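Local coordinates for hypothetical protein ST1444 (Sulfolobus tokodaii, PDB 2EO0) that probably resolves four-way Holliday junctions in recombining DNA, cutting opposing strands in a magnesium-dependent way as an archaeal Hjc endonuclease, at residues I54-V59 against G87-G92; K60-G65 against L91-P96. All blocks are in the same frame, centred on the assembly; numbering follows the deposited sequence.

Contacts 1 and 2 are successive lengths of one parallel strand pairing, with centres about 15 Å apart. Along the chain come I54-V59 and then K60-G65, next the helix 72-85, and finally G87-G92 overlapping L91-P96, so the crossover returns the chain alongside the strand it left. Contact 1 is buried near the middle of the chain, whereas contact 2 is only partly buried and runs out to the exposed end of the pair. L91 and G92 serve both. E58 lies next to the end of I54-V59 and K60 begins K60-G65: the E-x-K signature of the PD-(D/E)XK nucleases thus spans their junction, consistent with a central strand pair carrying residues of the probable magnesium site.

Contact 1: residues I54-V59 against G87-G92; sequences IILIEV and GELFLG
The central parallel pair of a PD-(D/E)XK nuclease sheet is formed here, I55 through V59 matching E88 through G92 residue for residue, with backbone bonds from both strands. E88 N donates to I54 O, and L56 N donates to E88 O. L56 O is then held by F90 N at 2.7 Å, with L89 CA, 3.4 Å from L56 O, making a weaker CA-H...O contact. Farther along, E58 N meets F90 O at 3.0 Å in a nearly straight bond (171°), and G92 N closes the ladder on E58 O at 2.7 Å. Helix 72-85 bridges the two strands as a beta-alpha-beta crossover and packs on the face bearing L56 and L89, where A82 touches both. There L89 has CG anti to its backbone N (chi1 179°), a setting that brings CD1 back over the neighbouring strand, tightly against L56 CB at 3.3 Å. On the opposite face lie I55, I57 and F90, covered by V135 and L131 of helix 128-143. The F90 ring turns an edge to L56 O, which lies in its plane 3.8 Å from CD1, while I55 CG2 comes obliquely to CE1 at 4.4 Å. At the start, G87 CA rests 3.6 Å from I54 CG2. E88 bends off to Y134 and K138, its carboxylate taking a hydrogen bond from the former and a salt bridge from the latter. E58, a likely magnesium ligand with D45 and E15, swings its carboxylate away from the partner strand; D45 also accepts V59 N, which would help fix the metal-site geometry.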
ATOM      1  N   ILE A  54      -6.171   3.214  -2.555  1.00 30.10           N
ATOM      2  CA  ILE A  54      -4.904   3.430  -1.860  1.00 32.19           C
ATOM      3  C   ILE A  54      -4.876   4.791  -1.190  1.00 36.96           C
ATOM      4  O   ILE A  54      -5.053   5.816  -1.866  1.00 36.26           O
ATOM      5  CB  ILE A  54      -3.707   3.445  -2.864  1.00 40.31           C
ATOM      6  CG1 ILE A  54      -3.656   2.153  -3.691  1.00 30.45           C
ATOM      7  CG2 ILE A  54      -2.399   3.692  -2.124  1.00 32.29           C
ATOM      8  CD1 ILE A  54      -2.646   2.254  -4.898  1.00 27.93           C
ATOM      9  N   ILE A  55      -4.656   4.826   0.120  1.00 28.80           N
ATOM     10  CA  ILE A  55      -4.551   6.121   0.780  1.00 36.27           C
ATOM     11  C   ILE A  55      -3.236   6.226   1.540  1.00 41.88           C
ATOM     12  O   ILE A  55      -2.861   5.362   2.350  1.00 44.14           O
ATOM     13  CB  ILE A  55      -5.761   6.436   1.696  1.00 40.81           C
ATOM     14  CG1 ILE A  55      -5.924   5.355   2.747  1.00 51.07           C
ATOM     15  CG2 ILE A  55      -7.064   6.520   0.841  1.00 29.29           C
ATOM     16  CD1 ILE A  55      -7.094   5.624   3.677  1.00 61.56           C
ATOM     17  N   LEU A  56      -2.508   7.285   1.221  1.00 35.48           N
ATOM     18  CA  LEU A  56      -1.222   7.522   1.823  1.00 40.75           C
ATOM     19  C   LEU A  56      -1.334   8.655   2.843  1.00 43.31           C
ATOM     20  O   LEU A  56      -1.986   9.681   2.586  1.00 42.11           O
ATOM     21  CB  LEU A  56      -0.237   7.861   0.707  1.00 39.51           C
ATOM     22  CG  LEU A  56      -0.210   6.823  -0.436  1.00 33.22           C
ATOM     23  CD1 LEU A  56       0.704   7.281  -1.571  1.00 26.07           C
ATOM     24  CD2 LEU A  56       0.257   5.492   0.119  1.00 23.51           C
ATOM     25  N   ILE A  57      -0.727   8.466   4.011  1.00 33.50           N
ATOM     26  CA  ILE A  57      -0.791   9.500   5.021  1.00 31.11           C
ATOM     27  C   ILE A  57       0.531   9.783   5.683  1.00 33.36           C
ATOM     28  O   ILE A  57       1.202   8.893   6.194  1.00 41.38           O
ATOM     29  CB  ILE A  57      -1.801   9.164   6.132  1.00 33.89           C
ATOM     30  CG1 ILE A  57      -3.154   8.769   5.523  1.00 26.42           C
ATOM     31  CG2 ILE A  57      -1.981  10.380   7.049  1.00 22.53           C
ATOM     32  CD1 ILE A  57      -4.092   8.159   6.526  1.00 34.74           C
ATOM     33  N   GLU A  58       0.899  11.052   5.664  1.00 38.63           N
ATOM     34  CA  GLU A  58       2.116  11.523   6.293  1.00 28.21           C
ATOM     35  C   GLU A  58       1.595  12.223   7.561  1.00 28.64           C
ATOM     36  O   GLU A  58       0.713  13.079   7.506  1.00 27.45           O
ATOM     37  CB  GLU A  58       2.817  12.486   5.328  1.00 34.18           C
ATOM     38  CG  GLU A  58       4.177  13.020   5.754  1.00 40.77           C
ATOM     39  CD  GLU A  58       5.178  11.946   6.118  1.00 37.66           C
ATOM     40  OE1 GLU A  58       5.154  10.859   5.497  1.00 41.79           O
ATOM     41  OE2 GLU A  58       5.998  12.210   7.030  1.00 44.02           O
ATOM     42  N   VAL A  59       2.118  11.824   8.707  1.00 31.57           N
ATOM     43  CA  VAL A  59       1.691  12.393   9.965  1.00 29.35           C
ATOM     44  C   VAL A  59       2.734  13.285  10.621  1.00 28.16           C
ATOM     45  O   VAL A  59       3.870  12.890  10.815  1.00 33.81           O
ATOM     46  CB  VAL A  59       1.308  11.279  10.957  1.00 41.50           C
ATOM     47  CG1 VAL A  59       0.776  11.904  12.267  1.00 35.09           C
ATOM     48  CG2 VAL A  59       0.285  10.339  10.305  1.00 32.94           C
ATOM     49  N   GLY A  87      -1.738   6.421  -5.415  1.00 34.65           N
ATOM     50  CA  GLY A  87      -2.603   6.579  -4.255  1.00 45.91           C
ATOM     51  C   GLY A  87      -2.901   8.020  -3.845  1.00 42.41           C
ATOM     52  O   GLY A  87      -2.148   8.934  -4.154  1.00 40.95           O
ATOM     53  N   GLU A  88      -4.019   8.232  -3.164  1.00 38.61           N
ATOM     54  CA  GLU A  88      -4.373   9.569  -2.707  1.00 33.61           C
ATOM     55  C   GLU A  88      -3.564   9.873  -1.457  1.00 31.27           C
ATOM     56  O   GLU A  88      -3.656   9.166  -0.457  1.00 31.82           O
ATOM     57  CB  GLU A  88      -5.852   9.653  -2.389  1.00 39.00           C
ATOM     58  CG  GLU A  88      -6.680  10.089  -3.551  1.00 53.46           C
ATOM     59  CD  GLU A  88      -7.694  11.136  -3.143  1.00 61.54           C
ATOM     60  OE1 GLU A  88      -7.325  12.332  -3.018  1.00 53.32           O
ATOM     61  OE2 GLU A  88      -8.861  10.749  -2.933  1.00 62.94           O
ATOM     62  N   LEU A  89      -2.770  10.932  -1.529  1.00 26.37           N
ATOM     63  CA  LEU A  89      -1.909  11.319  -0.433  1.00 29.20           C
ATOM     64  C   LEU A  89      -2.505  12.421   0.454  1.00 32.44           C
ATOM     65  O   LEU A  89      -2.971  13.441  -0.059  1.00 37.43           O
ATOM     66  CB  LEU A  89      -0.579  11.781  -1.008  1.00 22.52           C
ATOM     67  CG  LEU A  89       0.385  12.228   0.061  1.00 30.37           C
ATOM     68  CD1 LEU A  89       0.734  11.019   0.887  1.00 23.71           C
ATOM     69  CD2 LEU A  89       1.607  12.885  -0.556  1.00 27.98           C
ATOM     70  N   PHE A  90      -2.461  12.215   1.772  1.00 29.38           N
ATOM     71  CA  PHE A  90      -2.986  13.172   2.746  1.00 27.75           C
ATOM     72  C   PHE A  90      -1.952  13.584   3.798  1.00 32.90           C
ATOM     73  O   PHE A  90      -1.034  12.821   4.138  1.00 41.40           O
ATOM     74  CB  PHE A  90      -4.177  12.585   3.521  1.00 25.79           C
ATOM     75  CG  PHE A  90      -5.390  12.290   2.670  1.00 41.21           C
ATOM     76  CD1 PHE A  90      -5.418  11.186   1.825  1.00 29.00           C
ATOM     77  CD2 PHE A  90      -6.502  13.122   2.711  1.00 32.39           C
ATOM     78  CE1 PHE A  90      -6.523  10.918   1.042  1.00 35.05           C
ATOM     79  CE2 PHE A  90      -7.621  12.859   1.926  1.00 38.48           C
ATOM     80  CZ  PHE A  90      -7.632  11.754   1.090  1.00 39.80           C
ATOM     81  N   LEU A  91      -2.124  14.789   4.329  1.00 33.93           N
ATOM     82  CA  LEU A  91      -1.269  15.275   5.410  1.00 41.73           C
ATOM     83  C   LEU A  91      -2.107  15.213   6.699  1.00 35.03           C
ATOM     84  O   LEU A  91      -3.151  15.868   6.813  1.00 33.99           O
ATOM     85  CB  LEU A  91      -0.829  16.722   5.160  1.00 31.35           C
ATOM     86  CG  LEU A  91      -0.155  17.444   6.334  1.00 41.76           C
ATOM     87  CD1 LEU A  91       1.196  16.856   6.587  1.00 21.63           C
ATOM     88  CD2 LEU A  91      -0.018  18.967   6.023  1.00 37.84           C
ATOM     89  N   GLY A  92      -1.675  14.397   7.649  1.00 27.81           N
ATOM     90  CA  GLY A  92      -2.399  14.328   8.899  1.00 31.35           C
ATOM     91  C   GLY A  92      -1.649  15.100   9.966  1.00 34.15           C
ATOM     92  O   GLY A  92      -0.484  14.802  10.219  1.00 36.61           O
TER

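Contact 2: residues K60-G65 against L91-P96; sequences KSRKNG and LGVKLP
K60 O is gripped from the neighbouring strand by K94 N at 2.9 Å, in a bond of 165°, and V93 CA lies 3.4 Å from K60 O in a CA-H...O contact. K60 N in turn donates to G92 O at 2.9 Å, so both polar backbone atoms of the lysine are tied to one partner strand. The next rung is looser: R62 N reaches K94 O at 3.3 Å from above the carbonyl plane, as 60-65 leaves the sheet. The parallel bridges of this PD-(D/E)XK sheet run through K60 with V93 and S61 with K94; K60 is the lysine of the E-x-K motif. Its aliphatic chain stands on the same face as V93 and then runs away from the 91-96 strand, and NZ makes a long, weak ion pair with E58, a probable magnesium ligand, and a weak hydrogen bond to Q74. R62, on the way out, lays its CG against V93 CG1, whereas its NH2 donates to Y69 O, and K60 CB lies above one face of the guanidinium, toward the rim. R62 O is approached from the other strand by L95, whose CA-H points at it almost straight (170°) and whose CD2 lies 3.4 Å away. K63 has CG anti to its carbonyl carbon (chi1 -52°) and bends at chi2, so that the K63 and P96 side chains slide past each other in opposite directions, K63 CD 3.6 Å from P96 CD and K63 CE 3.4 Å from K94 O. K94 folds back along its own strand, NZ donating to L95 O at 2.6 Å.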
ATOM      1  N   LYS A  60       2.329  14.498  10.975  1.00 34.69           N
ATOM      2  CA  LYS A  60       3.230  15.440  11.632  1.00 36.38           C
ATOM      3  C   LYS A  60       2.600  15.909  12.927  1.00 32.91           C
ATOM      4  O   LYS A  60       1.371  15.965  13.051  1.00 38.70           O
ATOM      5  CB  LYS A  60       3.517  16.661  10.737  1.00 37.20           C
ATOM      6  CG  LYS A  60       4.910  16.695  10.123  1.00 40.75           C
ATOM      7  CD  LYS A  60       4.966  15.955   8.801  1.00 48.26           C
ATOM      8  CE  LYS A  60       6.307  16.136   8.111  1.00 31.14           C
ATOM      9  NZ  LYS A  60       7.390  15.462   8.861  1.00 49.24           N
ATOM     10  N   SER A  61       3.448  16.226  13.896  1.00 35.46           N
ATOM     11  CA  SER A  61       3.000  16.726  15.190  1.00 42.75           C
ATOM     12  C   SER A  61       3.451  18.174  15.345  1.00 39.60           C
ATOM     13  O   SER A  61       4.646  18.457  15.370  1.00 53.37           O
ATOM     14  CB  SER A  61       3.583  15.885  16.329  1.00 45.22           C
ATOM     15  OG  SER A  61       3.404  16.533  17.584  1.00 56.28           O
ATOM     16  N   ARG A  62       2.495  19.092  15.432  1.00 46.48           N
ATOM     17  CA  ARG A  62       2.802  20.520  15.592  1.00 44.99           C
ATOM     18  C   ARG A  62       2.031  21.085  16.787  1.00 44.90           C
ATOM     19  O   ARG A  62       0.825  20.891  16.906  1.00 38.82           O
ATOM     20  CB  ARG A  62       2.420  21.287  14.334  1.00 46.83           C
ATOM     21  CG  ARG A  62       3.125  20.817  13.078  1.00 46.13           C
ATOM     22  CD  ARG A  62       4.625  20.987  13.171  1.00 41.96           C
ATOM     23  NE  ARG A  62       5.224  20.941  11.842  1.00 40.98           N
ATOM     24  CZ  ARG A  62       6.084  20.024  11.430  1.00 32.82           C
ATOM     25  NH1 ARG A  62       6.468  19.046  12.238  1.00 37.81           N
ATOM     26  NH2 ARG A  62       6.567  20.093  10.204  1.00 38.53           N
ATOM     27  N   LYS A  63       2.723  21.795  17.666  1.00 49.10           N
ATOM     28  CA  LYS A  63       2.057  22.324  18.849  1.00 65.22           C
ATOM     29  C   LYS A  63       2.063  23.840  19.046  1.00 68.35           C
ATOM     30  O   LYS A  63       2.283  24.306  20.161  1.00 72.85           O
ATOM     31  CB  LYS A  63       2.638  21.648  20.095  1.00 63.53           C
ATOM     32  CG  LYS A  63       2.640  20.129  20.017  1.00 61.24           C
ATOM     33  CD  LYS A  63       1.322  19.599  19.452  1.00 64.87           C
ATOM     34  CE  LYS A  63       1.320  18.092  19.454  1.00 57.82           C
ATOM     35  NZ  LYS A  63       1.625  17.608  20.835  1.00 66.70           N
ATOM     36  N   ASN A  64       1.792  24.608  17.991  1.00 72.58           N
ATOM     37  CA  ASN A  64       1.796  26.072  18.105  1.00 74.33           C
ATOM     38  C   ASN A  64       0.917  26.717  17.043  1.00 75.08           C
ATOM     39  O   ASN A  64      -0.178  26.242  16.758  1.00 80.21           O
ATOM     40  CB  ASN A  64       3.219  26.585  17.944  1.00 72.58           C
ATOM     41  CG  ASN A  64       4.242  25.503  18.186  1.00 80.32           C
ATOM     42  OD1 ASN A  64       4.614  25.220  19.335  1.00 76.84           O
ATOM     43  ND2 ASN A  64       4.688  24.862  17.101  1.00 81.71           N
ATOM     44  N   GLY A  65       1.407  27.809  16.465  1.00 76.44           N
ATOM     45  CA  GLY A  65       0.670  28.495  15.419  1.00 70.59           C
ATOM     46  C   GLY A  65       1.489  28.409  14.148  1.00 65.53           C
ATOM     47  O   GLY A  65       2.599  27.848  14.240  1.00 59.52           O
ATOM     48  N   LEU A  91      -2.124  14.789   4.329  1.00 33.93           N
ATOM     49  CA  LEU A  91      -1.269  15.275   5.410  1.00 41.73           C
ATOM     50  C   LEU A  91      -2.107  15.213   6.699  1.00 35.03           C
ATOM     51  O   LEU A  91      -3.151  15.868   6.813  1.00 33.99           O
ATOM     52  CB  LEU A  91      -0.829  16.722   5.160  1.00 31.35           C
ATOM     53  CG  LEU A  91      -0.155  17.444   6.334  1.00 41.76           C
ATOM     54  CD1 LEU A  91       1.196  16.856   6.587  1.00 21.63           C
ATOM     55  CD2 LEU A  91      -0.018  18.967   6.023  1.00 37.84           C
ATOM     56  N   GLY A  92      -1.675  14.397   7.649  1.00 27.81           N
ATOM     57  CA  GLY A  92      -2.399  14.328   8.899  1.00 31.35           C
ATOM     58  C   GLY A  92      -1.649  15.100   9.966  1.00 34.15           C
ATOM     59  O   GLY A  92      -0.484  14.802  10.219  1.00 36.61           O
ATOM     60  N   VAL A  93      -2.293  16.084  10.592  1.00 30.03           N
ATOM     61  CA  VAL A  93      -1.613  16.870  11.631  1.00 34.01           C
ATOM     62  C   VAL A  93      -2.194  16.713  13.024  1.00 29.28           C
ATOM     63  O   VAL A  93      -3.405  16.800  13.220  1.00 32.06           O
ATOM     64  CB  VAL A  93      -1.623  18.384  11.320  1.00 36.18           C
ATOM     65  CG1 VAL A  93      -0.630  19.103  12.251  1.00 25.15           C
ATOM     66  CG2 VAL A  93      -1.288  18.623   9.835  1.00 39.21           C
ATOM     67  N   LYS A  94      -1.329  16.487  13.999  1.00 30.04           N
ATOM     68  CA  LYS A  94      -1.806  16.355  15.361  1.00 32.85           C
ATOM     69  C   LYS A  94      -1.504  17.634  16.146  1.00 39.96           C
ATOM     70  O   LYS A  94      -0.358  17.880  16.544  1.00 31.19           O
ATOM     71  CB  LYS A  94      -1.160  15.146  16.058  1.00 32.45           C
ATOM     72  CG  LYS A  94      -1.658  14.940  17.498  1.00 33.94           C
ATOM     73  CD  LYS A  94      -3.192  14.792  17.555  1.00 32.42           C
ATOM     74  CE  LYS A  94      -3.695  14.592  18.982  1.00 43.95           C
ATOM     75  NZ  LYS A  94      -3.685  15.840  19.821  1.00 31.16           N
ATOM     76  N   LEU A  95      -2.538  18.456  16.338  1.00 36.77           N
ATOM     77  CA  LEU A  95      -2.384  19.678  17.095  1.00 33.35           C
ATOM     78  C   LEU A  95      -2.554  19.291  18.555  1.00 38.97           C
ATOM     79  O   LEU A  95      -2.953  18.165  18.869  1.00 43.51           O
ATOM     80  CB  LEU A  95      -3.416  20.706  16.651  1.00 26.01           C
ATOM     81  CG  LEU A  95      -3.199  21.060  15.175  1.00 30.89           C
ATOM     82  CD1 LEU A  95      -4.326  21.934  14.730  1.00 35.64           C
ATOM     83  CD2 LEU A  95      -1.854  21.748  14.955  1.00 23.82           C
ATOM     84  N   PRO A  96      -2.222  20.200  19.473  1.00 39.16           N
ATOM     85  CA  PRO A  96      -2.353  19.896  20.900  1.00 41.82           C
ATOM     86  C   PRO A  96      -3.650  19.193  21.315  1.00 45.44           C
ATOM     87  O   PRO A  96      -3.625  18.165  21.999  1.00 42.23           O
ATOM     88  CB  PRO A  96      -2.207  21.270  21.551  1.00 47.58           C
ATOM     89  CG  PRO A  96      -1.207  21.945  20.660  1.00 45.71           C
ATOM     90  CD  PRO A  96      -1.709  21.570  19.268  1.00 42.56           C
TER